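Local atomic coordinates of uncharacterized protein (Legionella pneumophila subsp. pneumophila str. Philadelphia 1, PDB entry 4RD8), a protein that is of unknown function and belongs to a family of uncharacterised proteins, folded here as a single, largely helical chain. Residues T77-I82 with T130-W135; T84-R89 with L137-R142; D185-G188 with S194-W197. The protein carries 3 engineered substitutions. All coordinates share one frame; numbering follows the deposited sequence.

Contact 1 (T77-I82 with T130-W135); sequences TLIQEI and THAIQW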
loop_
_atom_site.group_PDB
_atom_site.type_symbol
_atom_site.label_atom_id
_atom_site.label_comp_id
_atom_site.label_asym_id
_atom_site.label_seq_id
_atom_site.Cartn_x
_atom_site.Cartn_y
_atom_site.Cartn_z
ATOM N N THR A 77 -12.400 4.239 -5.858
ATOM C CA THR A 77 -12.977 5.185 -4.915
ATOM C C THR A 77 -12.942 4.612 -3.500
ATOM O O THR A 77 -12.718 5.346 -2.542
ATOM C CB THR A 77 -14.407 5.620 -5.318
ATOM O OG1 THR A 77 -15.225 4.460 -5.496
ATOM C CG2 THR A 77 -14.375 6.409 -6.621
ATOM N N LEU A 78 -13.149 3.302 -3.368
ATOM C CA LEU A 78 -12.996 2.648 -2.070
ATOM C C LEU A 78 -11.562 2.771 -1.565
ATOM O O LEU A 78 -11.330 3.115 -0.401
ATOM C CB LEU A 78 -13.407 1.170 -2.136
ATOM C CG LEU A 78 -13.086 0.299 -0.915
ATOM C CD1 LEU A 78 -13.769 0.835 0.341
ATOM C CD2 LEU A 78 -13.498 -1.160 -1.167
ATOM N N ILE A 79 -10.598 2.487 -2.436
ATOM C CA ILE A 79 -9.190 2.633 -2.073
ATOM C C ILE A 79 -8.891 4.075 -1.623
ATOM O O ILE A 79 -8.254 4.288 -0.580
ATOM C CB ILE A 79 -8.263 2.207 -3.240
ATOM C CG1 ILE A 79 -8.278 0.669 -3.381
ATOM C CG2 ILE A 79 -6.846 2.734 -3.033
ATOM C CD1 ILE A 79 -7.754 0.150 -4.722
ATOM N N GLN A 80 -9.374 5.059 -2.385
ATOM C CA GLN A 80 -9.151 6.461 -2.026
ATOM C C GLN A 80 -9.773 6.836 -0.676
ATOM O O GLN A 80 -9.187 7.609 0.085
ATOM C CB GLN A 80 -9.661 7.424 -3.105
ATOM C CG GLN A 80 -9.317 8.879 -2.781
ATOM C CD GLN A 80 -7.808 9.094 -2.612
ATOM O OE1 GLN A 80 -7.056 9.009 -3.582
ATOM N NE2 GLN A 80 -7.364 9.355 -1.379
ATOM N N GLU A 81 -10.962 6.313 -0.384
ATOM C CA GLU A 81 -11.610 6.622 0.891
ATOM C C GLU A 81 -10.790 6.104 2.076
ATOM O O GLU A 81 -10.617 6.808 3.075
ATOM C CB GLU A 81 -13.046 6.084 0.923
ATOM C CG GLU A 81 -13.964 6.786 -0.074
ATOM C CD GLU A 81 -15.295 6.086 -0.262
ATOM O OE1 GLU A 81 -15.638 5.185 0.539
ATOM O OE2 GLU A 81 -16.009 6.448 -1.223
ATOM N N ILE A 82 -10.278 4.880 1.955
ATOM C CA ILE A 82 -9.437 4.306 3.000
ATOM C C ILE A 82 -8.181 5.150 3.183
ATOM O O ILE A 82 -7.779 5.452 4.304
ATOM C CB ILE A 82 -9.060 2.848 2.669
ATOM C CG1 ILE A 82 -10.321 1.979 2.726
ATOM C CG2 ILE A 82 -8.007 2.330 3.646
ATOM C CD1 ILE A 82 -10.156 0.597 2.107
ATOM N N THR A 130 -1.164 -1.676 -6.786
ATOM C CA THR A 130 -0.758 -2.604 -5.731
ATOM C C THR A 130 -0.203 -1.872 -4.507
ATOM O O THR A 130 -0.481 -2.266 -3.383
ATOM C CB THR A 130 0.239 -3.672 -6.231
ATOM O OG1 THR A 130 -0.334 -4.370 -7.341
ATOM C CG2 THR A 130 0.532 -4.682 -5.127
ATOM N N HIS A 131 0.573 -0.814 -4.706
ATOM C CA HIS A 131 1.076 -0.058 -3.558
ATOM C C HIS A 131 -0.080 0.593 -2.802
ATOM O O HIS A 131 -0.088 0.621 -1.570
ATOM C CB HIS A 131 2.100 1.001 -3.986
ATOM C CG HIS A 131 3.408 0.436 -4.435
ATOM N ND1 HIS A 131 4.045 -0.603 -3.779
ATOM C CD2 HIS A 131 4.220 0.781 -5.467
ATOM C CE1 HIS A 131 5.185 -0.872 -4.395
ATOM N NE2 HIS A 131 5.310 -0.055 -5.420
ATOM N N ALA A 132 -1.065 1.108 -3.536
ATOM C CA ALA A 132 -2.256 1.662 -2.898
ATOM C C ALA A 132 -2.942 0.600 -2.055
ATOM O O ALA A 132 -3.385 0.874 -0.937
ATOM C CB ALA A 132 -3.220 2.218 -3.948
ATOM N N ILE A 133 -3.025 -0.615 -2.592
ATOM C CA ILE A 133 -3.622 -1.729 -1.857
ATOM C C ILE A 133 -2.812 -2.121 -0.611
ATOM O O ILE A 133 -3.400 -2.384 0.442
ATOM C CB ILE A 133 -3.886 -2.948 -2.772
ATOM C CG1 ILE A 133 -4.979 -2.600 -3.785
ATOM C CG2 ILE A 133 -4.319 -4.148 -1.953
ATOM C CD1 ILE A 133 -5.198 -3.656 -4.853
ATOM N N GLN A 134 -1.481 -2.150 -0.717
ATOM C CA GLN A 134 -0.640 -2.404 0.461
ATOM C C GLN A 134 -0.990 -1.445 1.583
ATOM O O GLN A 134 -1.192 -1.860 2.727
ATOM C CB GLN A 134 0.851 -2.272 0.127
ATOM C CG GLN A 134 1.413 -3.473 -0.611
ATOM C CD GLN A 134 2.731 -3.153 -1.289
ATOM O OE1 GLN A 134 2.911 -2.052 -1.820
ATOM N NE2 GLN A 134 3.658 -4.103 -1.272
ATOM N N TRP A 135 -1.071 -0.164 1.243
ATOM C CA TRP A 135 -1.424 0.838 2.235
ATOM C C TRP A 135 -2.832 0.653 2.787
ATOM O O TRP A 135 -3.040 0.782 3.992
ATOM C CB TRP A 135 -1.116 2.265 1.729
ATOM C CG TRP A 135 0.354 2.477 1.859
ATOM C CD1 TRP A 135 1.299 2.331 0.887
ATOM C CD2 TRP A 135 1.062 2.756 3.079
ATOM N NE1 TRP A 135 2.554 2.545 1.421
ATOM C CE2 TRP A 135 2.434 2.796 2.759
ATOM C CE3 TRP A 135 0.662 2.982 4.400
ATOM C CZ2 TRP A 135 3.414 3.075 3.723
ATOM C CZ3 TRP A 135 1.636 3.254 5.353
ATOM C CH2 TRP A 135 2.999 3.294 5.007
#
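Ile79 and Ala132 mark the nearest approach of two helical segments, 77-82 and 130-135. Their CA atoms are 7.1 Å apart. Both segments run in roughly the same direction. The CB atoms of Ile79 and Ala132 each point toward the opposing helix.

Ile79 carries the contact with two of its methyl groups. Its CG2 meets CB of Ala132 at 3.8 Å. The small alanine side chain lets the branched isoleucine come close to the helix surface. The other branch of Ile79 lies beside its backbone N (chi1 -73°) and is stretched at chi2 (163°). This carries CD1 past Ala132 to the next residue, where it reaches CG1 of Ile133 at 4.0 Å. The two isoleucines approach at a slant. Cys136, one turn after Ala132, continues the same surface and is touched by both Ile79 and Ile82. No hydrogen bond joins the segments; the contact is apolar and buried.

On the far side of helix 130-144, a hydrogen bond from His131 ND1 to Gln134 OE1 limits rotation of the imidazole, while Gln134 NE2 bonds to the carbonyl oxygens of Ile184 and Ser192.

Helix 69-85 is thus packed against helix 130-144 in the protein interior. Helix 41-61 also packs on helix 69-85, through Leu51 against Leu78 and Ile82. Helix 195-204 touches helix 130-144 at Thr130, His131 and Gln134.

Contact 2 (T84-R89 with L137-R142); sequences TEAGFR and LIILKR. Unlike the reference sequence in segment 137-142: Arg142 (reference Gln).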
loop_
_atom_site.group_PDB
_atom_site.type_symbol
_atom_site.label_atom_id
_atom_site.label_comp_id
_atom_site.label_asym_id
_atom_site.label_seq_id
_atom_site.Cartn_x
_atom_site.Cartn_y
_atom_site.Cartn_z
ATOM N N THR A 84 -7.720 8.343 2.320
ATOM C CA THR A 84 -8.074 9.649 2.860
ATOM C C THR A 84 -8.249 9.619 4.382
ATOM O O THR A 84 -7.778 10.519 5.086
ATOM C CB THR A 84 -9.336 10.188 2.197
ATOM O OG1 THR A 84 -9.092 10.306 0.789
ATOM C CG2 THR A 84 -9.689 11.556 2.768
ATOM N N GLU A 85 -8.914 8.577 4.879
ATOM C CA GLU A 85 -9.097 8.374 6.317
ATOM C C GLU A 85 -7.774 8.357 7.070
ATOM O O GLU A 85 -7.725 8.733 8.247
ATOM C CB GLU A 85 -9.815 7.049 6.589
ATOM C CG GLU A 85 -11.309 7.080 6.450
ATOM C CD GLU A 85 -11.946 5.811 6.983
ATOM O OE1 GLU A 85 -11.391 5.217 7.943
ATOM O OE2 GLU A 85 -12.995 5.407 6.440
ATOM N N ALA A 86 -6.721 7.902 6.389
ATOM C CA ALA A 86 -5.392 7.785 6.980
ATOM C C ALA A 86 -4.529 9.026 6.770
ATOM O O ALA A 86 -3.337 9.022 7.100
ATOM C CB ALA A 86 -4.665 6.555 6.440
ATOM N N GLY A 87 -5.109 10.081 6.198
ATOM C CA GLY A 87 -4.374 11.325 6.034
ATOM C C GLY A 87 -3.692 11.519 4.697
ATOM O O GLY A 87 -2.968 12.494 4.503
ATOM N N PHE A 88 -3.916 10.608 3.756
ATOM C CA PHE A 88 -3.377 10.801 2.414
ATOM C C PHE A 88 -4.118 11.932 1.691
ATOM O O PHE A 88 -5.255 12.273 2.037
ATOM C CB PHE A 88 -3.480 9.515 1.590
ATOM C CG PHE A 88 -2.515 8.440 2.015
ATOM C CD1 PHE A 88 -2.727 7.717 3.182
ATOM C CD2 PHE A 88 -1.400 8.154 1.247
ATOM C CE1 PHE A 88 -1.832 6.724 3.570
ATOM C CE2 PHE A 88 -0.504 7.166 1.625
ATOM C CZ PHE A 88 -0.730 6.445 2.796
ATOM N N ARG A 89 -3.472 12.513 0.682
ATOM C CA ARG A 89 -4.159 13.477 -0.169
ATOM C C ARG A 89 -5.326 12.777 -0.842
ATOM O O ARG A 89 -5.231 11.590 -1.175
ATOM C CB ARG A 89 -3.220 14.007 -1.249
ATOM C CG ARG A 89 -1.965 14.656 -0.702
ATOM C CD ARG A 89 -2.141 16.151 -0.467
ATOM N NE ARG A 89 -0.884 16.730 0.014
ATOM C CZ ARG A 89 -0.594 18.025 0.024
ATOM N NH1 ARG A 89 -1.456 18.925 -0.444
ATOM N NH2 ARG A 89 0.583 18.416 0.502
ATOM N N LEU A 137 -4.286 -2.172 3.179
ATOM C CA LEU A 137 -4.221 -3.319 4.094
ATOM C C LEU A 137 -3.662 -2.889 5.459
ATOM O O LEU A 137 -4.184 -3.276 6.511
ATOM C CB LEU A 137 -3.381 -4.454 3.489
ATOM C CG LEU A 137 -3.943 -5.057 2.192
ATOM C CD1 LEU A 137 -2.948 -6.053 1.603
ATOM C CD2 LEU A 137 -5.297 -5.742 2.436
ATOM N N ILE A 138 -2.598 -2.096 5.426
ATOM C CA ILE A 138 -2.008 -1.510 6.628
ATOM C C ILE A 138 -3.023 -0.676 7.411
ATOM O O ILE A 138 -3.151 -0.828 8.631
ATOM C CB ILE A 138 -0.798 -0.648 6.258
ATOM C CG1 ILE A 138 0.366 -1.553 5.879
ATOM C CG2 ILE A 138 -0.377 0.261 7.416
ATOM C CD1 ILE A 138 1.352 -0.859 4.965
ATOM N N ILE A 139 -3.750 0.189 6.709
ATOM C CA ILE A 139 -4.760 1.036 7.347
ATOM C C ILE A 139 -5.904 0.214 7.929
ATOM O O ILE A 139 -6.298 0.434 9.065
ATOM C CB ILE A 139 -5.308 2.094 6.370
ATOM C CG1 ILE A 139 -4.171 3.015 5.932
ATOM C CG2 ILE A 139 -6.460 2.889 7.003
ATOM C CD1 ILE A 139 -4.394 3.664 4.552
ATOM N N LEU A 140 -6.445 -0.727 7.155
ATOM C CA LEU A 140 -7.489 -1.618 7.668
ATOM C C LEU A 140 -7.020 -2.436 8.872
ATOM O O LEU A 140 -7.785 -2.655 9.806
ATOM C CB LEU A 140 -8.006 -2.551 6.566
ATOM C CG LEU A 140 -8.760 -1.871 5.413
ATOM C CD1 LEU A 140 -9.001 -2.872 4.284
ATOM C CD2 LEU A 140 -10.090 -1.309 5.888
ATOM N N LYS A 141 -5.767 -2.886 8.858
ATOM C CA LYS A 141 -5.246 -3.622 10.009
ATOM C C LYS A 141 -5.281 -2.736 11.257
ATOM O O LYS A 141 -5.758 -3.162 12.308
ATOM C CB LYS A 141 -3.820 -4.119 9.741
ATOM C CG LYS A 141 -3.180 -4.878 10.903
ATOM C CD LYS A 141 -3.968 -6.104 11.295
ATOM C CE LYS A 141 -3.183 -6.938 12.305
ATOM N NZ LYS A 141 -3.882 -8.203 12.636
ATOM N N ARG A 142 -4.809 -1.498 11.128
ATOM C CA ARG A 142 -4.780 -0.584 12.280
ATOM C C ARG A 142 -6.187 -0.266 12.792
ATOM O O ARG A 142 -6.404 -0.151 14.007
ATOM C CB ARG A 142 -3.997 0.695 11.939
ATOM C CG ARG A 142 -3.816 1.651 13.123
ATOM C CD ARG A 142 -4.977 2.618 13.205
ATOM N NE ARG A 142 -5.034 3.372 14.458
ATOM C CZ ARG A 142 -5.887 3.143 15.449
ATOM N NH1 ARG A 142 -6.766 2.145 15.378
ATOM N NH2 ARG A 142 -5.858 3.916 16.528
#
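Ala86, Phe88 and Ile139 form a small buried apolar cluster. It joins the turn that ends helix 69-85 to the middle of helix 130-144. The backbones are nearest at Ala86 and Ile139, whose CA atoms are 6.8 Å apart. No hydrogen bond crosses between the segments.

Ile139 is the sole residue of its segment to touch the other, and its CB is directed toward the turn. Its CG1 stands beside the backbone N (chi1 -62°), and the chain beyond is extended. CD1 of Ile139 lies 3.5 Å from CB of Ala86, tighter than usual for two carbons. CG1 presses on the same methyl at nearly the same distance. CG2 of Ile139 flanks the CB of Ala86 from farther off, at 4.1 Å.

The turn itself is a Schellman motif. Gly87 N bonds to Thr84 O at 2.9 Å, and Phe88 N reaches back to Leu83 O. Gly87 is the C-prime residue and has the positive phi (95°) that lets the chain leave the helix. After the reversal the Phe88 backbone lies farther from helix 130-144 than that of Ala86, but its side chain is directed back at it.

CD1 of Ile139, already against Ala86, also meets the CE1 atom of Phe88 at 4.1 Å. The methyl approaches the ring obliquely. Within the turn, the methyl of Ala86 lies at the edge of the Phe88 ring and in its plane.

Leu83 packs on both Phe88 and Ile139 from within helix 69-85. The ring of Tyr162 meets that of Phe88 with the planes inclined at about 55°. The backbone of Ala86 is also hydrogen-bonded to Cys158.

Contact 3 (D185-G188 with S194-W197); sequences DKLG and SPEW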
loop_
_atom_site.group_PDB
_atom_site.type_symbol
_atom_site.label_atom_id
_atom_site.label_comp_id
_atom_site.label_asym_id
_atom_site.label_seq_id
_atom_site.Cartn_x
_atom_site.Cartn_y
_atom_site.Cartn_z
ATOM N N ASP A 185 8.316 -2.602 -1.406
ATOM C CA ASP A 185 8.828 -2.783 -2.766
ATOM C C ASP A 185 10.001 -3.774 -2.778
ATOM O O ASP A 185 10.963 -3.609 -3.532
ATOM C CB ASP A 185 9.240 -1.429 -3.366
ATOM C CG ASP A 185 8.778 -1.247 -4.798
ATOM O OD1 ASP A 185 8.125 -2.155 -5.344
ATOM O OD2 ASP A 185 9.058 -0.176 -5.382
ATOM N N LYS A 186 9.894 -4.808 -1.939
ATOM C CA LYS A 186 10.985 -5.776 -1.747
ATOM C C LYS A 186 10.844 -6.950 -2.704
ATOM O O LYS A 186 10.456 -8.053 -2.310
ATOM C CB LYS A 186 11.021 -6.286 -0.298
ATOM C CG LYS A 186 12.371 -6.849 0.150
ATOM C CD LYS A 186 13.461 -5.766 0.094
ATOM C CE LYS A 186 14.809 -6.278 0.603
ATOM N NZ LYS A 186 15.474 -7.226 -0.333
ATOM N N LEU A 187 11.171 -6.704 -3.969
ATOM C CA LEU A 187 11.051 -7.714 -5.008
ATOM C C LEU A 187 11.851 -8.955 -4.646
ATOM O O LEU A 187 12.970 -8.855 -4.136
ATOM C CB LEU A 187 11.541 -7.161 -6.342
ATOM C CG LEU A 187 10.700 -6.023 -6.906
ATOM C CD1 LEU A 187 11.161 -5.672 -8.316
ATOM C CD2 LEU A 187 9.247 -6.429 -6.913
ATOM N N GLY A 188 11.263 -10.119 -4.896
ATOM C CA GLY A 188 11.919 -11.376 -4.604
ATOM C C GLY A 188 11.374 -12.074 -3.373
ATOM O O GLY A 188 11.546 -13.283 -3.227
ATOM N N SER A 194 6.442 -7.674 -1.331
ATOM C CA SER A 194 6.653 -7.578 -2.772
ATOM C C SER A 194 5.329 -7.311 -3.466
ATOM O O SER A 194 4.391 -8.102 -3.341
ATOM C CB SER A 194 7.228 -8.880 -3.317
ATOM O OG SER A 194 7.123 -8.917 -4.739
ATOM N N PRO A 195 5.239 -6.197 -4.207
ATOM C CA PRO A 195 3.982 -5.949 -4.920
ATOM C C PRO A 195 3.711 -6.982 -6.011
ATOM O O PRO A 195 2.544 -7.241 -6.304
ATOM C CB PRO A 195 4.193 -4.554 -5.531
ATOM C CG PRO A 195 5.702 -4.426 -5.658
ATOM C CD PRO A 195 6.234 -5.131 -4.431
ATOM N N GLU A 196 4.754 -7.560 -6.607
ATOM C CA GLU A 196 4.546 -8.598 -7.609
ATOM C C GLU A 196 3.909 -9.809 -6.950
ATOM O O GLU A 196 3.015 -10.446 -7.514
ATOM C CB GLU A 196 5.862 -9.017 -8.273
ATOM C CG GLU A 196 6.676 -7.868 -8.840
ATOM C CD GLU A 196 5.844 -6.916 -9.671
ATOM O OE1 GLU A 196 5.507 -7.270 -10.815
ATOM O OE2 GLU A 196 5.519 -5.815 -9.177
ATOM N N TRP A 197 4.382 -10.138 -5.759
ATOM C CA TRP A 197 3.841 -11.298 -5.066
ATOM C C TRP A 197 2.402 -11.031 -4.642
ATOM O O TRP A 197 1.541 -11.894 -4.800
ATOM C CB TRP A 197 4.706 -11.684 -3.861
ATOM C CG TRP A 197 4.238 -12.959 -3.201
ATOM C CD1 TRP A 197 4.691 -14.226 -3.440
ATOM C CD2 TRP A 197 3.203 -13.083 -2.209
ATOM N NE1 TRP A 197 4.006 -15.127 -2.652
ATOM C CE2 TRP A 197 3.096 -14.448 -1.888
ATOM C CE3 TRP A 197 2.368 -12.164 -1.564
ATOM C CZ2 TRP A 197 2.176 -14.921 -0.944
ATOM C CZ3 TRP A 197 1.461 -12.634 -0.625
ATOM C CH2 TRP A 197 1.373 -14.002 -0.326
HETATM O O HOH W 1 8.833 -10.444 -5.882
#
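Leu187 lays its CD2 methyl against the aliphatic part of Glu196, 3.5 Å from CG. The two side chains cross at a slant. The same CD2 of Leu187 also meets CD of Pro195 at 4.1 Å. Beyond CG, the Glu196 carboxylate has its own partner, with OE1 hydrogen-bonded to Ser124 OG.

The side chains of Asp185 and Pro195 cross at about a right angle, OD1 of Asp185 meeting CG of Pro195 at 3.3 Å. OD1 is also in a salt bridge to Arg122 NH2, and OD2 accepts from Trp180 NE1.

Lys186 is the centre of an inverse gamma turn, and its carbonyl O packs on CB of Ser194 at 3.5 Å.

Ser194 is the N-cap of helix 195-204. Its OG lies anti to its own backbone N (chi1 165°) and accepts from Trp197 N at 3.2 Å, with an N-H...O angle of 160°. A water accepts from Gly188 N and is hydrogen-bonded to Ser194 OG, both at 2.6 Å.

No direct hydrogen bond links the segments. Between them the water is the polar bridge, while Ser194 OG is held by both the cap and the water. The backbone bond of Lys186 with Arg193 ties the loop just alongside.

In the fold
Contacts 1 and 2 are successive places along one helix pair, 69-85 with 130-144. Their centres are about 8 Å apart and their segments alternate along the chain. They merge where Ile82 packs on Ile139 and where Trp135 meets Phe88. Contact 3 follows later in the chain and is local, joining a loop to the start of helix 195-204. Its centre is about 17 Å from that of contact 1 and 20 Å from that of contact 2, on the opposite side of the chain's centre from contact 2. His131 and Thr130 of contact 1 touch Pro195. Helix 130-144 thus connects the packed helix pair with the 185-197 region in one helical fold.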